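Long-range contacts in beta-L-arabinobiosidase (PDB 5MQR), which probably hydrolyses glycosidic bonds in the arabinose-containing chains of the plant pectin that this gut bacterium digests: residues 450-455 / 595-600; 456-461 / 568-573; 53-58 / 435-440. One frame throughout, in Å; residues are numbered along the deposited sequence.

Contact 1: residues 450-455 / 595-600. With CA (calcium ion), chain J.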
loop_
_atom_site.group_PDB
_atom_site.type_symbol
_atom_site.label_atom_id
_atom_site.label_comp_id
_atom_site.label_asym_id
_atom_site.label_seq_id
_atom_site.Cartn_x
_atom_site.Cartn_y
_atom_site.Cartn_z
ATOM N N LEU A 450 25.566 14.470 4.218
ATOM C CA LEU A 450 25.905 14.468 2.826
ATOM C C LEU A 450 27.312 15.047 2.713
ATOM O O LEU A 450 27.543 16.172 3.149
ATOM C CB LEU A 450 24.929 15.355 2.069
ATOM C CG LEU A 450 23.500 14.810 1.986
ATOM C CD1 LEU A 450 22.786 14.892 3.313
ATOM C CD2 LEU A 450 22.707 15.594 0.949
ATOM N N GLN A 451 28.238 14.282 2.135
ATOM C CA GLN A 451 29.586 14.765 1.835
ATOM C C GLN A 451 29.789 14.786 0.321
ATOM O O GLN A 451 29.139 14.036 -0.387
ATOM C CB GLN A 451 30.630 13.888 2.500
ATOM C CG GLN A 451 30.631 13.968 4.018
ATOM C CD GLN A 451 31.574 12.961 4.666
ATOM O OE1 GLN A 451 31.484 11.755 4.420
ATOM N NE2 GLN A 451 32.476 13.449 5.505
ATOM N N ASP A 452 30.654 15.688 -0.156
ATOM C CA ASP A 452 30.905 15.890 -1.576
ATOM C C ASP A 452 32.334 16.447 -1.834
ATOM O O ASP A 452 32.622 17.630 -1.555
ATOM C CB ASP A 452 29.855 16.849 -2.144
ATOM C CG ASP A 452 29.853 16.921 -3.679
ATOM O OD1 ASP A 452 30.818 16.520 -4.351
ATOM O OD2 ASP A 452 28.874 17.438 -4.243
ATOM N N LYS A 453 33.200 15.590 -2.372
ATOM C CA LYS A 453 34.495 16.021 -2.887
ATOM C C LYS A 453 34.645 15.644 -4.346
ATOM O O LYS A 453 35.756 15.616 -4.855
ATOM C CB LYS A 453 35.649 15.439 -2.061
ATOM C CG LYS A 453 35.728 13.927 -2.119
ATOM C CD LYS A 453 36.958 13.392 -1.414
ATOM C CE LYS A 453 36.899 13.550 0.086
ATOM N NZ LYS A 453 37.777 12.516 0.711
ATOM N N ASP A 454 33.527 15.407 -5.021
ATOM C CA ASP A 454 33.541 14.896 -6.373
ATOM C C ASP A 454 33.206 16.037 -7.303
ATOM O O ASP A 454 32.095 16.536 -7.252
ATOM C CB ASP A 454 32.502 13.771 -6.534
ATOM C CG ASP A 454 32.689 12.974 -7.839
ATOM O OD1 ASP A 454 33.200 13.552 -8.836
ATOM O OD2 ASP A 454 32.361 11.749 -7.844
ATOM N N PRO A 455 34.131 16.416 -8.205
ATOM C CA PRO A 455 33.815 17.472 -9.176
ATOM C C PRO A 455 32.775 17.115 -10.201
ATOM O O PRO A 455 32.300 18.007 -10.906
ATOM C CB PRO A 455 35.144 17.689 -9.920
ATOM C CG PRO A 455 36.182 17.066 -9.051
ATOM C CD PRO A 455 35.501 15.912 -8.396
ATOM N N GLY A 595 40.601 14.462 -10.741
ATOM C CA GLY A 595 40.795 15.406 -9.622
ATOM C C GLY A 595 39.647 15.393 -8.615
ATOM O O GLY A 595 38.621 14.745 -8.847
ATOM N N GLN A 596 39.848 16.122 -7.514
ATOM C CA GLN A 596 38.885 16.313 -6.436
ATOM C C GLN A 596 38.464 17.775 -6.312
ATOM O O GLN A 596 39.175 18.666 -6.761
ATOM C CB GLN A 596 39.500 15.953 -5.095
ATOM C CG GLN A 596 39.694 14.481 -4.823
ATOM C CD GLN A 596 40.397 14.275 -3.493
ATOM O OE1 GLN A 596 40.055 14.901 -2.488
ATOM N NE2 GLN A 596 41.391 13.412 -3.480
ATOM N N GLU A 597 37.300 17.986 -5.689
ATOM C CA GLU A 597 36.777 19.300 -5.286
ATOM C C GLU A 597 37.119 19.367 -3.820
ATOM O O GLU A 597 37.127 18.331 -3.158
ATOM C CB GLU A 597 35.215 19.369 -5.369
ATOM C CG GLU A 597 34.614 20.028 -6.596
ATOM C CD GLU A 597 33.054 20.085 -6.596
ATOM O OE1 GLU A 597 32.281 19.368 -5.831
ATOM O OE2 GLU A 597 32.595 20.919 -7.426
ATOM N N PRO A 598 37.291 20.568 -3.267
ATOM C CA PRO A 598 37.420 20.624 -1.796
ATOM C C PRO A 598 36.131 20.160 -1.113
ATOM O O PRO A 598 35.037 20.452 -1.589
ATOM C CB PRO A 598 37.687 22.116 -1.503
ATOM C CG PRO A 598 38.085 22.719 -2.826
ATOM C CD PRO A 598 37.362 21.907 -3.879
ATOM N N LEU A 599 36.274 19.460 0.003
ATOM C CA LEU A 599 35.146 18.807 0.666
ATOM C C LEU A 599 34.073 19.788 1.109
ATOM O O LEU A 599 34.385 20.784 1.752
ATOM C CB LEU A 599 35.647 18.052 1.893
ATOM C CG LEU A 599 34.622 17.235 2.686
ATOM C CD1 LEU A 599 34.049 16.100 1.826
ATOM C CD2 LEU A 599 35.310 16.721 3.956
ATOM N N ALA A 600 32.818 19.494 0.759
ATOM C CA ALA A 600 31.654 20.189 1.300
ATOM C C ALA A 600 30.816 19.170 2.035
ATOM O O ALA A 600 30.603 18.056 1.522
ATOM C CB ALA A 600 30.834 20.832 0.190
HETATM CA CA CA J . 30.224 17.696 -6.410
HETATM O O HOH W 1 31.479 19.703 -3.121
HETATM O O HOH W 2 40.134 13.639 0.330
HETATM O O HOH W 3 30.143 18.354 -8.782
HETATM O O HOH W 4 28.297 19.152 -6.654
#
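Asp452 and Glu597 bring their carboxylates together across a calcium ion, the two flat groups turned 46° against each other. Asp452 clasps the metal with both oxygens, OD1 standing 2.4 Å from the calcium ion. Glu597 uses one branch only, its OE1 lying 2.7 Å from the metal at the end of a side chain extended beyond CG. On the way it passes Pro455, whose CA is 3.7 Å from Glu597 CG. Asp454 joins with its backbone O; its carboxylate takes no part in the metal site and accepts from Phe456 N. Asp452 OD1 has a second task, since Asp454 N donates to it over 3.0 Å; this Asx turn brings the carbonyl of Asp454 round to the calcium. Asp452 OD2 is also hydrogen-bonded, to Thr571.

Lys453 and Gln596 run side by side and point the same way. With CG between its backbone N and carbonyl carbon (chi1 63°) and the next bond extended, Lys453 lays CD 3.6 Å from Gln596 OE1; beyond it the chain bends at chi3, and water 2 bridges NZ to that same oxygen. The Pro455 ring lies against the backbone of the other segment, with CD 3.4 Å from Gly595 O. Behind the side chains, Asp452 and Ala600 form an antiparallel hydrogen-bonded pair, and Glu597 N donates to Lys453 O at 2.9 Å. With Asp457 O and two waters the calcium has seven oxygen ligands, consistent with a structural calcium site that ties the loop before strand 600-610 to the end of strand 447-452.

Contact 2: residues 456-461 / 568-573. With CA (calcium ion), chain J.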
loop_
_atom_site.group_PDB
_atom_site.type_symbol
_atom_site.label_atom_id
_atom_site.label_comp_id
_atom_site.label_asym_id
_atom_site.label_seq_id
_atom_site.Cartn_x
_atom_site.Cartn_y
_atom_site.Cartn_z
ATOM N N PHE A 456 32.474 15.824 -10.320
ATOM C CA PHE A 456 31.598 15.324 -11.353
ATOM C C PHE A 456 30.308 14.678 -10.835
ATOM O O PHE A 456 29.548 14.137 -11.608
ATOM C CB PHE A 456 32.395 14.357 -12.239
ATOM C CG PHE A 456 33.585 15.003 -12.881
ATOM C CD1 PHE A 456 33.421 15.838 -13.993
ATOM C CD2 PHE A 456 34.844 14.840 -12.345
ATOM C CE1 PHE A 456 34.498 16.479 -14.571
ATOM C CE2 PHE A 456 35.933 15.473 -12.928
ATOM C CZ PHE A 456 35.759 16.289 -14.040
ATOM N N ASP A 457 30.039 14.745 -9.546
ATOM C CA ASP A 457 28.828 14.137 -8.999
ATOM C C ASP A 457 28.505 14.803 -7.665
ATOM O O ASP A 457 29.246 15.689 -7.222
ATOM C CB ASP A 457 28.994 12.592 -8.861
ATOM C CG ASP A 457 27.711 11.817 -9.237
ATOM O OD1 ASP A 457 26.601 12.388 -9.066
ATOM O OD2 ASP A 457 27.821 10.659 -9.707
ATOM N N TYR A 458 27.401 14.385 -7.044
ATOM C CA TYR A 458 26.957 14.944 -5.786
ATOM C C TYR A 458 26.270 13.884 -4.955
ATOM O O TYR A 458 25.921 12.817 -5.483
ATOM C CB TYR A 458 26.008 16.121 -6.032
ATOM C CG TYR A 458 25.024 15.914 -7.156
ATOM C CD1 TYR A 458 23.960 14.979 -7.049
ATOM C CD2 TYR A 458 25.119 16.668 -8.317
ATOM C CE1 TYR A 458 23.055 14.809 -8.101
ATOM C CE2 TYR A 458 24.212 16.518 -9.354
ATOM C CZ TYR A 458 23.188 15.599 -9.247
ATOM O OH TYR A 458 22.325 15.503 -10.302
ATOM N N ALA A 459 26.104 14.196 -3.666
ATOM C CA ALA A 459 25.314 13.381 -2.735
ATOM C C ALA A 459 23.878 13.831 -2.877
ATOM O O ALA A 459 23.618 14.996 -3.122
ATOM C CB ALA A 459 25.782 13.561 -1.299
ATOM N N LYS A 460 22.946 12.905 -2.740
ATOM C CA LYS A 460 21.544 13.250 -2.851
ATOM C C LYS A 460 20.684 12.289 -2.049
ATOM O O LYS A 460 20.848 11.067 -2.169
ATOM C CB LYS A 460 21.125 13.251 -4.310
ATOM C CG LYS A 460 19.774 13.865 -4.526
ATOM C CD LYS A 460 19.172 13.408 -5.821
ATOM C CE LYS A 460 18.534 12.058 -5.647
ATOM N NZ LYS A 460 18.396 11.340 -6.938
ATOM N N VAL A 461 19.777 12.859 -1.242
ATOM C CA VAL A 461 18.739 12.122 -0.520
ATOM C C VAL A 461 17.360 12.698 -0.901
ATOM O O VAL A 461 17.253 13.899 -1.144
ATOM C CB VAL A 461 18.987 12.107 1.009
ATOM C CG1 VAL A 461 20.350 11.510 1.329
ATOM C CG2 VAL A 461 18.920 13.477 1.627
ATOM N N VAL A 568 13.908 16.829 -1.753
ATOM C CA VAL A 568 15.191 16.376 -2.291
ATOM C C VAL A 568 16.280 17.288 -1.734
ATOM O O VAL A 568 16.135 18.519 -1.743
ATOM C CB VAL A 568 15.211 16.446 -3.844
ATOM C CG1 VAL A 568 16.598 16.141 -4.414
ATOM C CG2 VAL A 568 14.188 15.488 -4.442
ATOM N N PHE A 569 17.362 16.683 -1.249
ATOM C CA PHE A 569 18.524 17.415 -0.753
ATOM C C PHE A 569 19.689 16.936 -1.624
ATOM O O PHE A 569 20.000 15.724 -1.641
ATOM C CB PHE A 569 18.780 17.132 0.737
ATOM C CG PHE A 569 17.612 17.446 1.656
ATOM C CD1 PHE A 569 16.525 16.606 1.733
ATOM C CD2 PHE A 569 17.645 18.546 2.491
ATOM C CE1 PHE A 569 15.461 16.876 2.583
ATOM C CE2 PHE A 569 16.598 18.827 3.355
ATOM C CZ PHE A 569 15.506 17.989 3.414
ATOM N N ARG A 570 20.318 17.865 -2.359
ATOM C CA ARG A 570 21.337 17.522 -3.356
ATOM C C ARG A 570 22.534 18.471 -3.251
ATOM O O ARG A 570 22.347 19.694 -3.255
ATOM C CB ARG A 570 20.719 17.641 -4.753
ATOM C CG ARG A 570 21.627 17.224 -5.888
ATOM C CD ARG A 570 21.031 17.506 -7.260
ATOM N NE ARG A 570 20.254 18.737 -7.281
ATOM C CZ ARG A 570 18.930 18.821 -7.366
ATOM N NH1 ARG A 570 18.175 17.740 -7.479
ATOM N NH2 ARG A 570 18.347 20.021 -7.333
ATOM N N THR A 571 23.754 17.934 -3.213
ATOM C CA THR A 571 24.943 18.790 -2.995
ATOM C C THR A 571 25.517 19.343 -4.308
ATOM O O THR A 571 26.718 19.448 -4.466
ATOM C CB THR A 571 26.055 18.048 -2.215
ATOM O OG1 THR A 571 26.594 17.006 -3.027
ATOM C CG2 THR A 571 25.499 17.462 -0.910
ATOM N N GLY A 572 24.652 19.697 -5.246
ATOM C CA GLY A 572 25.064 20.132 -6.586
ATOM C C GLY A 572 23.883 20.537 -7.448
ATOM O O GLY A 572 22.726 20.321 -7.091
ATOM N N GLU A 573 24.186 21.117 -8.596
ATOM C CA GLU A 573 23.175 21.464 -9.577
ATOM C C GLU A 573 23.027 20.280 -10.497
ATOM O O GLU A 573 24.015 19.606 -10.802
ATOM C CB GLU A 573 23.621 22.688 -10.386
ATOM C CG GLU A 573 23.936 23.888 -9.516
ATOM C CD GLU A 573 24.402 25.095 -10.294
ATOM O OE1 GLU A 573 25.628 25.327 -10.310
ATOM O OE2 GLU A 573 23.544 25.800 -10.879
HETATM CA CA CA J . 30.224 17.696 -6.410
HETATM O O HOH W 4 28.297 19.152 -6.654
HETATM O O HOH W 3 30.143 18.354 -8.782
#
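Val461 and Phe569 head a run of backbone bonds that zips the two segments together antiparallel. As a hydrogen-bonded pair they exchange two bonds, Phe569 N meeting Val461 O at 2.8 Å almost straight. Lys460 and Arg570 follow as a non-hydrogen-bonded pair, and Thr571 N donates to Ala459 O.

One side-chain bond prolongs the ladder where the backbones leave strand geometry. Thr571 OG1, placed between its backbone N and carbonyl carbon (chi1 68°), accepts from Ala459 N at 2.9 Å, with Asp452 as its other partner. Arg570 NE donates to Gly572 O within its own segment, and the carbonyl oxygen lies in the guanidinium plane; NH2 of the same group reaches Gln488 and Asp490.

The aromatic contact is CH-pi. Arg570 runs alongside Tyr458 with its methylenes over one face of the ring, CD being 3.6 Å from the Tyr458 ring centroid, while the guanidinium plane stands 66° from the ring. The Tyr458 hydroxyl is hydrogen-bonded to Glu354. A serine in place of Tyr458 would probably leave the arginine methylenes without their aromatic cover and Glu354 without its hydroxyl partner.

Apolar packing is carried by Val461 CG2, 3.8 Å from Phe569 CB, beside Trp431.

The calcium ion is bound directly by Asp457 O, at 2.4 Å, and through water by the other segment, Thr571 O accepting from its ligand water 4. Strands 460-468 and 564-570 are inner neighbours in a large sheet, and Val461 packs on Leu448 of a second sheet, consistent with the beta-sandwich of a carbohydrate-binding-module-like domain.

Contact 3: residues 53-58 / 435-440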
loop_
_atom_site.group_PDB
_atom_site.type_symbol
_atom_site.label_atom_id
_atom_site.label_comp_id
_atom_site.label_asym_id
_atom_site.label_seq_id
_atom_site.Cartn_x
_atom_site.Cartn_y
_atom_site.Cartn_z
ATOM N N ASN A 53 20.893 3.891 -4.155
ATOM C CA ASN A 53 21.853 3.736 -5.235
ATOM C C ASN A 53 23.221 3.891 -4.587
ATOM O O ASN A 53 23.516 4.961 -4.043
ATOM C CB ASN A 53 21.689 4.822 -6.309
ATOM C CG ASN A 53 20.258 5.041 -6.724
ATOM O OD1 ASN A 53 19.784 6.182 -6.743
ATOM N ND2 ASN A 53 19.574 3.973 -7.109
ATOM N N ILE A 54 24.044 2.840 -4.674
ATOM C CA ILE A 54 25.353 2.775 -4.043
ATOM C C ILE A 54 26.438 2.538 -5.099
ATOM O O ILE A 54 26.427 1.507 -5.781
ATOM C CB ILE A 54 25.431 1.633 -3.011
ATOM C CG1 ILE A 54 24.306 1.752 -1.977
ATOM C CG2 ILE A 54 26.785 1.632 -2.300
ATOM C CD1 ILE A 54 24.304 3.043 -1.156
ATOM N N GLN A 55 27.373 3.481 -5.219
ATOM C CA GLN A 55 28.497 3.305 -6.121
ATOM C C GLN A 55 29.561 2.415 -5.465
ATOM O O GLN A 55 29.981 2.638 -4.336
ATOM C CB GLN A 55 29.089 4.650 -6.518
ATOM C CG GLN A 55 29.997 4.639 -7.728
ATOM C CD GLN A 55 30.536 6.024 -8.038
ATOM O OE1 GLN A 55 31.114 6.681 -7.171
ATOM N NE2 GLN A 55 30.313 6.494 -9.252
ATOM N N LEU A 56 29.988 1.416 -6.217
ATOM C CA LEU A 56 30.955 0.448 -5.774
ATOM C C LEU A 56 32.356 0.784 -6.280
ATOM O O LEU A 56 33.301 0.671 -5.522
ATOM C CB LEU A 56 30.553 -0.945 -6.269
ATOM C CG LEU A 56 29.686 -1.755 -5.331
ATOM C CD1 LEU A 56 28.418 -1.002 -4.992
ATOM C CD2 LEU A 56 29.363 -3.109 -5.938
ATOM N N VAL A 57 32.472 1.135 -7.568
ATOM C CA VAL A 57 33.762 1.443 -8.199
ATOM C C VAL A 57 33.694 2.770 -8.960
ATOM O O VAL A 57 32.828 2.955 -9.814
ATOM C CB VAL A 57 34.205 0.328 -9.178
ATOM C CG1 VAL A 57 35.582 0.649 -9.725
ATOM C CG2 VAL A 57 34.189 -1.049 -8.502
ATOM N N ARG A 58 34.601 3.688 -8.623
ATOM C CA ARG A 58 34.708 4.987 -9.275
ATOM C C ARG A 58 36.007 5.016 -10.038
ATOM O O ARG A 58 37.078 5.115 -9.439
ATOM C CB ARG A 58 34.679 6.135 -8.248
ATOM C CG ARG A 58 34.671 7.539 -8.848
ATOM C CD ARG A 58 34.858 8.620 -7.798
ATOM N NE ARG A 58 34.667 9.934 -8.442
ATOM C CZ ARG A 58 35.558 10.536 -9.229
ATOM N NH1 ARG A 58 36.750 9.980 -9.439
ATOM N NH2 ARG A 58 35.262 11.708 -9.805
ATOM N N SER A 435 24.461 7.678 -3.493
ATOM C CA SER A 435 25.697 7.751 -2.721
ATOM C C SER A 435 26.935 7.337 -3.551
ATOM O O SER A 435 27.352 6.174 -3.531
ATOM C CB SER A 435 25.558 6.930 -1.442
ATOM O OG SER A 435 26.643 7.186 -0.585
ATOM N N PRO A 436 27.495 8.297 -4.326
ATOM C CA PRO A 436 28.774 8.078 -5.023
ATOM C C PRO A 436 29.916 7.948 -4.030
ATOM O O PRO A 436 29.822 8.471 -2.930
ATOM C CB PRO A 436 28.928 9.347 -5.890
ATOM C CG PRO A 436 27.556 9.906 -6.005
ATOM C CD PRO A 436 26.919 9.607 -4.684
ATOM N N VAL A 437 30.979 7.248 -4.419
ATOM C CA VAL A 437 32.127 6.980 -3.515
ATOM C C VAL A 437 32.713 8.299 -2.980
ATOM O O VAL A 437 33.043 8.391 -1.796
ATOM C CB VAL A 437 33.242 6.121 -4.192
ATOM C CG1 VAL A 437 34.383 5.795 -3.207
ATOM C CG2 VAL A 437 32.663 4.811 -4.700
ATOM N N TRP A 438 32.816 9.303 -3.850
ATOM C CA TRP A 438 33.385 10.615 -3.496
ATOM C C TRP A 438 32.346 11.669 -3.098
ATOM O O TRP A 438 32.697 12.828 -2.867
ATOM C CB TRP A 438 34.280 11.128 -4.631
ATOM C CG TRP A 438 35.626 10.448 -4.687
ATOM C CD1 TRP A 438 36.013 9.289 -4.037
ATOM C CD2 TRP A 438 36.765 10.861 -5.460
ATOM N NE1 TRP A 438 37.317 8.970 -4.362
ATOM C CE2 TRP A 438 37.803 9.916 -5.225
ATOM C CE3 TRP A 438 37.009 11.931 -6.322
ATOM C CZ2 TRP A 438 39.064 10.028 -5.796
ATOM C CZ3 TRP A 438 38.280 12.033 -6.906
ATOM C CH2 TRP A 438 39.285 11.080 -6.633
ATOM N N ALA A 439 31.076 11.264 -3.008
ATOM C CA ALA A 439 30.039 12.102 -2.442
ATOM C C ALA A 439 29.089 11.250 -1.584
ATOM O O ALA A 439 27.879 11.206 -1.853
ATOM C CB ALA A 439 29.269 12.831 -3.557
ATOM N N PRO A 440 29.630 10.600 -0.538
ATOM C CA PRO A 440 28.874 9.573 0.173
ATOM C C PRO A 440 27.841 10.133 1.127
ATOM O O PRO A 440 27.990 11.254 1.633
ATOM C CB PRO A 440 29.960 8.832 0.962
ATOM C CG PRO A 440 30.963 9.883 1.256
ATOM C CD PRO A 440 30.968 10.790 0.056
HETATM O O HOH W 5 31.940 9.403 -6.718
HETATM O O HOH W 6 29.536 4.367 -2.341
#
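Gln55 OE1 is gripped by Val437 N, a bond of 2.8 Å with an N-H...O angle of 165°, and it has water 5 as a further neighbour. The glutamine arrives there because CG stands anti to the backbone N (chi1 -164°) and the chain stays extended beyond CG, the whole side chain crossing that of Val437 at about a right angle; Val437 CG2 touches OE1 at 3.5 Å. Water 5 also accepts from Trp438 N, 3.0 Å away, and weakly from Arg58 NE, so it spans the gap between the glutamine and the arginine.

Along the backbones, Ser435 N donates to Asn53 O at 2.9 Å and Gln55 N to Ser435 O, which makes Ile54 and Ser435 a parallel bridge. Water 6 adds a second link, donating to both Gln55 O and Ser435 O. This is the place where strand 52-57, from the region assigned to the N-terminal beta-propeller, lies beside strand 431-435 of the region assigned to the carbohydrate-binding-module-like domain, so that one mixed sheet runs through both. Beyond this bridge the two segments diverge: Pro436 to Ala439 form a type I turn, while Leu56 and Val57 together pair with Met398 of strand 397-403, a classic beta bulge on the other edge of strand 52-57.

Past the bulge, the extended side chain of Arg58 reaches across to Trp438. Its guanidinium lies flat on the Trp438 indole, the planes only 5° apart, with CZ 3.5 Å from Trp438 CE3. The stack is off-centre, an offset cation-pi contact with the six-membered ring, while Arg58 CD sits over the five-membered ring at 3.8 Å from its centroid. A salt bridge from Arg58 NH2 to Asp454 OD1, together with the stack, is likely to hold the guanidinium in its rotation and to offset its charge.

From the N terminus, strand 52-57 opens contact 3, which closes at 435-440 after a loop of 376 residues that includes the propeller blades. Contacts 1 and 2 come later, in series with it. Residues 450-455 open contact 1 and 456-461 open contact 2 next; 568-573 closes contact 2 before 595-600 closes contact 1, so the shorter loop is nested within the longer. Contacts 2 and 3 share one mixed sheet, strand 431-435 lying between 52-57 and 460-468, whereas contact 1 joins strand 447-452 of an antiparallel sheet to the loop before strand 600-610. The calcium ion joins contacts 1 and 2, and a probable hydrogen bond from Lys453 N to Trp438 O links contact 1 to contact 3.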